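Local coordinates for protein 3,5-epimerase/4-reductase (Arabidopsis thaliana, PDB 4QQR) that converts dTDP-4-keto-6-deoxyglucose into dTDP-L-rhamnose, epimerising the sugar at C3' and C5' and then reducing its keto group with NADPH, at residues Val226-Ile240 and Ile282-Lys295. Numbering follows the deposited sequence.
Sequences VVSHNEILEMYRDYI and IKESLIKFVFEPNK
Val227 opens the packing of helix 229-239 against helix 282-291, whose axes run in roughly the same direction, crossing at -32° and 11.7 Å apart at closest approach, in the C-terminal part of this Rossmann-fold reductase. Its CG2 meets Ile282 CG2 at 3.7 Å, while CG1 rests on the aliphatic stem of Lys283. One turn on, Glu231 does double duty. Its OE2 accepts from Ser228 N, completing a capping box in which Ser228 OG accepts from Glu231 N, and its OE1 receives Lys283 NZ at 2.7 Å, from well above the carboxylate plane. Were an alanine to stand here, the Lys283 ammonium would probably lose this mate and Ser228 N its side-chain acceptor. Met235 follows, extended beyond CG, its CB making a CH-pi contact over one face of the Phe291 ring, 3.8 Å from the centroid; its sulfur makes an oblique Met-aromatic contact with that ring. The Phe291 side chain packs as a knob into a hole among Ile232, Met235, Tyr236 and Tyr239. Tyr239 ends the helix; one face of its ring receives Phe291 CB, a CH-pi contact 3.9 Å from the centroid. CG anti to the carbonyl carbon (chi1 -77°) sends the ring across to helix 282-291, where Ile287 CD1 lies 3.6 Å from Tyr239 CZ, and a water bridges Tyr239 OH and Glu292 OE2, 2.7 Å from each oxygen.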
loop_
_atom_site.group_PDB
_atom_site.type_symbol
_atom_site.label_atom_id
_atom_site.label_comp_id
_atom_site.label_asym_id
_atom_site.label_seq_id
_atom_site.Cartn_x
_atom_site.Cartn_y
_atom_site.Cartn_z
ATOM N N VAL A 226 -8.241 -29.259 -4.235
ATOM C CA VAL A 226 -9.069 -28.646 -3.201
ATOM C C VAL A 226 -9.707 -29.678 -2.258
ATOM O O VAL A 226 -10.016 -30.792 -2.690
ATOM C CB VAL A 226 -10.175 -27.788 -3.832
ATOM C CG1 VAL A 226 -9.578 -26.537 -4.463
ATOM C CG2 VAL A 226 -10.953 -28.594 -4.874
ATOM N N VAL A 227 -9.864 -29.316 -0.978
ATOM C CA VAL A 227 -10.745 -30.048 -0.042
ATOM C C VAL A 227 -11.875 -29.181 0.498
ATOM O O VAL A 227 -11.689 -27.996 0.779
ATOM C CB VAL A 227 -10.045 -30.595 1.240
ATOM C CG1 VAL A 227 -9.899 -32.107 1.192
ATOM C CG2 VAL A 227 -8.735 -29.870 1.539
ATOM N N SER A 228 -13.040 -29.789 0.690
ATOM C CA SER A 228 -14.110 -29.108 1.402
ATOM C C SER A 228 -13.924 -29.364 2.887
ATOM O O SER A 228 -13.109 -30.220 3.284
ATOM C CB SER A 228 -15.468 -29.616 0.950
ATOM O OG SER A 228 -15.682 -30.932 1.429
ATOM N N HIS A 229 -14.669 -28.616 3.702
ATOM C CA HIS A 229 -14.636 -28.777 5.161
ATOM C C HIS A 229 -15.096 -30.158 5.560
ATOM O O HIS A 229 -14.574 -30.742 6.510
ATOM C CB HIS A 229 -15.532 -27.746 5.840
ATOM C CG HIS A 229 -15.246 -26.340 5.432
ATOM N ND1 HIS A 229 -15.590 -25.843 4.191
ATOM C CD2 HIS A 229 -14.638 -25.323 6.082
ATOM C CE1 HIS A 229 -15.216 -24.584 4.103
ATOM N NE2 HIS A 229 -14.631 -24.240 5.239
ATOM N N ASN A 230 -16.071 -30.674 4.815
ATOM C CA ASN A 230 -16.627 -31.993 5.077
ATOM C C ASN A 230 -15.650 -33.118 4.803
ATOM O O ASN A 230 -15.519 -34.041 5.615
ATOM C CB ASN A 230 -17.916 -32.211 4.287
ATOM C CG ASN A 230 -19.127 -31.551 4.942
ATOM O OD1 ASN A 230 -19.096 -31.178 6.105
ATOM N ND2 ASN A 230 -20.203 -31.428 4.194
ATOM N N GLU A 231 -14.955 -33.045 3.667
ATOM C CA GLU A 231 -14.015 -34.096 3.299
ATOM C C GLU A 231 -12.974 -34.201 4.386
ATOM O O GLU A 231 -12.455 -35.287 4.660
ATOM C CB GLU A 231 -13.369 -33.827 1.938
ATOM C CG GLU A 231 -14.381 -33.828 0.800
ATOM C CD GLU A 231 -13.809 -33.401 -0.547
ATOM O OE1 GLU A 231 -13.876 -34.221 -1.494
ATOM O OE2 GLU A 231 -13.329 -32.245 -0.675
ATOM N N ILE A 232 -12.713 -33.065 5.033
ATOM C CA ILE A 232 -11.748 -32.986 6.113
ATOM C C ILE A 232 -12.292 -33.595 7.400
ATOM O O ILE A 232 -11.655 -34.462 7.997
ATOM C CB ILE A 232 -11.327 -31.531 6.355
ATOM C CG1 ILE A 232 -10.418 -31.055 5.213
ATOM C CG2 ILE A 232 -10.630 -31.383 7.713
ATOM C CD1 ILE A 232 -10.032 -29.571 5.295
ATOM N N LEU A 233 -13.473 -33.140 7.812
ATOM C CA LEU A 233 -14.124 -33.651 9.022
ATOM C C LEU A 233 -14.302 -35.168 8.975
ATOM O O LEU A 233 -14.155 -35.845 9.995
ATOM C CB LEU A 233 -15.472 -32.947 9.274
ATOM C CG LEU A 233 -15.573 -31.737 10.232
ATOM C CD1 LEU A 233 -14.225 -31.112 10.545
ATOM C CD2 LEU A 233 -16.530 -30.664 9.723
ATOM N N GLU A 234 -14.613 -35.697 7.789
ATOM C CA GLU A 234 -14.755 -37.143 7.616
ATOM C C GLU A 234 -13.430 -37.824 7.929
ATOM O O GLU A 234 -13.398 -38.842 8.614
ATOM C CB GLU A 234 -15.195 -37.499 6.191
ATOM C CG GLU A 234 -16.610 -37.110 5.833
ATOM C CD GLU A 234 -16.759 -36.831 4.354
ATOM O OE1 GLU A 234 -17.829 -36.333 3.944
ATOM O OE2 GLU A 234 -15.797 -37.094 3.592
ATOM N N MET A 235 -12.338 -37.251 7.436
ATOM C CA MET A 235 -11.009 -37.757 7.758
ATOM C C MET A 235 -10.664 -37.600 9.233
ATOM O O MET A 235 -9.975 -38.435 9.811
ATOM C CB MET A 235 -9.944 -37.072 6.907
ATOM C CG MET A 235 -10.123 -37.294 5.427
ATOM S SD MET A 235 -8.752 -36.577 4.516
ATOM C CE MET A 235 -9.291 -36.874 2.840
ATOM N N TYR A 236 -11.137 -36.527 9.846
ATOM C CA TYR A 236 -10.955 -36.358 11.279
ATOM C C TYR A 236 -11.605 -37.527 12.006
ATOM O O TYR A 236 -11.002 -38.149 12.887
ATOM C CB TYR A 236 -11.592 -35.045 11.746
ATOM C CG TYR A 236 -11.254 -34.710 13.176
ATOM C CD1 TYR A 236 -10.000 -34.210 13.508
ATOM C CD2 TYR A 236 -12.179 -34.907 14.199
ATOM C CE1 TYR A 236 -9.677 -33.903 14.805
ATOM C CE2 TYR A 236 -11.860 -34.606 15.515
ATOM C CZ TYR A 236 -10.607 -34.099 15.807
ATOM O OH TYR A 236 -10.266 -33.799 17.109
ATOM N N ARG A 237 -12.839 -37.816 11.597
ATOM C CA ARG A 237 -13.674 -38.844 12.199
ATOM C C ARG A 237 -13.065 -40.227 12.097
ATOM O O ARG A 237 -13.017 -40.948 13.087
ATOM C CB ARG A 237 -15.068 -38.835 11.566
ATOM C CG ARG A 237 -15.991 -39.925 12.084
ATOM C CD ARG A 237 -17.087 -40.228 11.064
ATOM N NE ARG A 237 -16.518 -40.508 9.746
ATOM C CZ ARG A 237 -17.150 -40.293 8.595
ATOM N NH1 ARG A 237 -18.379 -39.794 8.592
ATOM N NH2 ARG A 237 -16.548 -40.577 7.441
ATOM N N ASP A 238 -12.596 -40.611 10.915
ATOM C CA ASP A 238 -12.147 -41.992 10.739
ATOM C C ASP A 238 -10.743 -42.183 11.255
ATOM O O ASP A 238 -10.305 -43.310 11.502
ATOM C CB ASP A 238 -12.211 -42.448 9.274
ATOM C CG ASP A 238 -13.571 -42.243 8.647
ATOM O OD1 ASP A 238 -14.586 -42.273 9.376
ATOM O OD2 ASP A 238 -13.602 -42.033 7.415
ATOM N N TYR A 239 -10.023 -41.083 11.407
ATOM C CA TYR A 239 -8.650 -41.201 11.864
ATOM C C TYR A 239 -8.489 -40.914 13.348
ATOM O O TYR A 239 -7.787 -41.646 14.048
ATOM C CB TYR A 239 -7.701 -40.339 11.030
ATOM C CG TYR A 239 -7.377 -40.926 9.670
ATOM C CD1 TYR A 239 -8.191 -40.673 8.575
ATOM C CD2 TYR A 239 -6.257 -41.730 9.484
ATOM C CE1 TYR A 239 -7.897 -41.204 7.330
ATOM C CE2 TYR A 239 -5.955 -42.262 8.239
ATOM C CZ TYR A 239 -6.781 -41.995 7.167
ATOM O OH TYR A 239 -6.504 -42.512 5.925
ATOM N N ILE A 240 -9.136 -39.870 13.847
ATOM C CA ILE A 240 -8.862 -39.496 15.223
ATOM C C ILE A 240 -10.030 -39.765 16.189
ATOM O O ILE A 240 -9.827 -40.303 17.276
ATOM C CB ILE A 240 -8.249 -38.048 15.343
ATOM C CG1 ILE A 240 -9.263 -37.052 15.899
ATOM C CG2 ILE A 240 -7.631 -37.583 14.015
ATOM C CD1 ILE A 240 -9.149 -36.808 17.420
ATOM N N ILE A 282 -3.635 -32.156 -1.686
ATOM C CA ILE A 282 -4.092 -31.987 -0.310
ATOM C C ILE A 282 -4.456 -33.305 0.305
ATOM O O ILE A 282 -3.890 -33.684 1.335
ATOM C CB ILE A 282 -5.302 -31.070 -0.156
ATOM C CG1 ILE A 282 -5.690 -30.455 -1.498
ATOM C CG2 ILE A 282 -5.035 -30.031 0.956
ATOM C CD1 ILE A 282 -6.633 -31.305 -2.321
ATOM N N LYS A 283 -5.382 -34.010 -0.341
ATOM C CA LYS A 283 -5.892 -35.264 0.203
ATOM C C LYS A 283 -4.768 -36.218 0.575
ATOM O O LYS A 283 -4.685 -36.641 1.735
ATOM C CB LYS A 283 -6.952 -35.893 -0.710
ATOM C CG LYS A 283 -8.211 -35.016 -0.813
ATOM C CD LYS A 283 -9.399 -35.736 -1.439
ATOM C CE LYS A 283 -10.548 -34.755 -1.708
ATOM N NZ LYS A 283 -11.663 -35.383 -2.488
ATOM N N GLU A 284 -3.880 -36.519 -0.372
ATOM C CA GLU A 284 -2.789 -37.431 -0.052
ATOM C C GLU A 284 -1.838 -36.804 0.969
ATOM O O GLU A 284 -1.314 -37.502 1.841
ATOM C CB GLU A 284 -2.050 -37.958 -1.305
ATOM C CG GLU A 284 -1.776 -36.929 -2.416
ATOM C CD GLU A 284 -0.665 -37.365 -3.406
ATOM O OE1 GLU A 284 -0.402 -38.588 -3.510
ATOM O OE2 GLU A 284 -0.053 -36.484 -4.075
ATOM N N SER A 285 -1.645 -35.487 0.878
ATOM C CA SER A 285 -0.750 -34.776 1.796
ATOM C C SER A 285 -1.349 -34.717 3.196
ATOM O O SER A 285 -0.640 -34.890 4.189
ATOM C CB SER A 285 -0.450 -33.366 1.280
ATOM O OG SER A 285 0.494 -32.694 2.093
ATOM N N LEU A 286 -2.654 -34.466 3.265
ATOM C CA LEU A 286 -3.403 -34.594 4.515
ATOM C C LEU A 286 -3.243 -35.985 5.145
ATOM O O LEU A 286 -2.906 -36.086 6.328
ATOM C CB LEU A 286 -4.888 -34.290 4.296
ATOM C CG LEU A 286 -5.278 -32.819 4.204
ATOM C CD1 LEU A 286 -6.639 -32.671 3.574
ATOM C CD2 LEU A 286 -5.261 -32.204 5.585
ATOM N N ILE A 287 -3.485 -37.042 4.367
ATOM C CA ILE A 287 -3.347 -38.408 4.876
ATOM C C ILE A 287 -1.952 -38.686 5.430
ATOM O O ILE A 287 -1.797 -39.158 6.556
ATOM C CB ILE A 287 -3.671 -39.491 3.797
ATOM C CG1 ILE A 287 -5.171 -39.528 3.486
ATOM C CG2 ILE A 287 -3.197 -40.857 4.254
ATOM C CD1 ILE A 287 -6.052 -39.451 4.724
ATOM N N LYS A 288 -0.944 -38.375 4.624
ATOM C CA LYS A 288 0.425 -38.756 4.917
ATOM C C LYS A 288 1.069 -37.913 6.016
ATOM O O LYS A 288 1.838 -38.430 6.831
ATOM C CB LYS A 288 1.267 -38.694 3.642
ATOM C CG LYS A 288 2.756 -38.678 3.901
ATOM C CD LYS A 288 3.554 -38.513 2.626
ATOM C CE LYS A 288 5.037 -38.753 2.898
ATOM N NZ LYS A 288 5.249 -40.074 3.591
ATOM N N PHE A 289 0.752 -36.624 6.053
ATOM C CA PHE A 289 1.450 -35.721 6.964
ATOM C C PHE A 289 0.663 -35.414 8.210
ATOM O O PHE A 289 1.245 -35.074 9.248
ATOM C CB PHE A 289 1.804 -34.402 6.276
ATOM C CG PHE A 289 2.869 -34.530 5.236
ATOM C CD1 PHE A 289 4.209 -34.502 5.600
ATOM C CD2 PHE A 289 2.534 -34.678 3.899
ATOM C CE1 PHE A 289 5.191 -34.617 4.644
ATOM C CE2 PHE A 289 3.510 -34.792 2.938
ATOM C CZ PHE A 289 4.838 -34.761 3.300
ATOM N N VAL A 290 -0.658 -35.509 8.110
ATOM C CA VAL A 290 -1.502 -35.041 9.202
ATOM C C VAL A 290 -2.224 -36.172 9.921
ATOM O O VAL A 290 -2.036 -36.359 11.120
ATOM C CB VAL A 290 -2.487 -33.943 8.739
ATOM C CG1 VAL A 290 -3.354 -33.489 9.896
ATOM C CG2 VAL A 290 -1.710 -32.764 8.157
ATOM N N PHE A 291 -3.019 -36.941 9.183
ATOM C CA PHE A 291 -3.905 -37.937 9.788
ATOM C C PHE A 291 -3.267 -39.294 10.166
ATOM O O PHE A 291 -3.492 -39.789 11.272
ATOM C CB PHE A 291 -5.139 -38.134 8.911
ATOM C CG PHE A 291 -6.029 -36.920 8.840
ATOM C CD1 PHE A 291 -6.701 -36.473 9.968
ATOM C CD2 PHE A 291 -6.204 -36.231 7.646
ATOM C CE1 PHE A 291 -7.527 -35.358 9.905
ATOM C CE2 PHE A 291 -7.035 -35.116 7.583
ATOM C CZ PHE A 291 -7.689 -34.679 8.717
ATOM N N GLU A 292 -2.493 -39.896 9.265
ATOM C CA GLU A 292 -1.828 -41.172 9.571
ATOM C C GLU A 292 -0.854 -41.152 10.766
ATOM O O GLU A 292 -0.843 -42.095 11.557
ATOM C CB GLU A 292 -1.146 -41.778 8.339
ATOM C CG GLU A 292 -2.078 -42.584 7.463
ATOM C CD GLU A 292 -1.376 -43.143 6.237
ATOM O OE1 GLU A 292 -0.166 -42.860 6.085
ATOM O OE2 GLU A 292 -2.025 -43.853 5.426
ATOM N N PRO A 293 -0.031 -40.091 10.909
ATOM C CA PRO A 293 0.817 -40.096 12.110
ATOM C C PRO A 293 0.088 -39.521 13.330
ATOM O O PRO A 293 0.714 -39.036 14.271
ATOM C CB PRO A 293 1.995 -39.200 11.714
ATOM C CG PRO A 293 1.401 -38.225 10.737
ATOM C CD PRO A 293 0.299 -38.972 10.004
ATOM N N ASN A 294 -1.237 -39.578 13.302
ATOM C CA ASN A 294 -2.037 -39.187 14.446
ATOM C C ASN A 294 -3.139 -40.207 14.797
ATOM O O ASN A 294 -4.069 -39.881 15.536
ATOM C CB ASN A 294 -2.627 -37.792 14.221
ATOM C CG ASN A 294 -1.741 -36.689 14.770
ATOM O OD1 ASN A 294 -0.652 -36.950 15.280
ATOM N ND2 ASN A 294 -2.203 -35.452 14.671
ATOM N N LYS A 295 -3.038 -41.431 14.278
ATOM C CA LYS A 295 -4.053 -42.454 14.537
ATOM C C LYS A 295 -4.176 -42.803 16.029
ATOM O O LYS A 295 -5.281 -42.973 16.564
ATOM C CB LYS A 295 -3.757 -43.715 13.723
ATOM C CG LYS A 295 -4.651 -43.916 12.498
ATOM C CD LYS A 295 -6.118 -44.194 12.864
ATOM C CE LYS A 295 -6.347 -45.635 13.366
ATOM N NZ LYS A 295 -7.768 -45.902 13.793
HETATM O O HOH W 1 -4.700 -44.400 5.402
#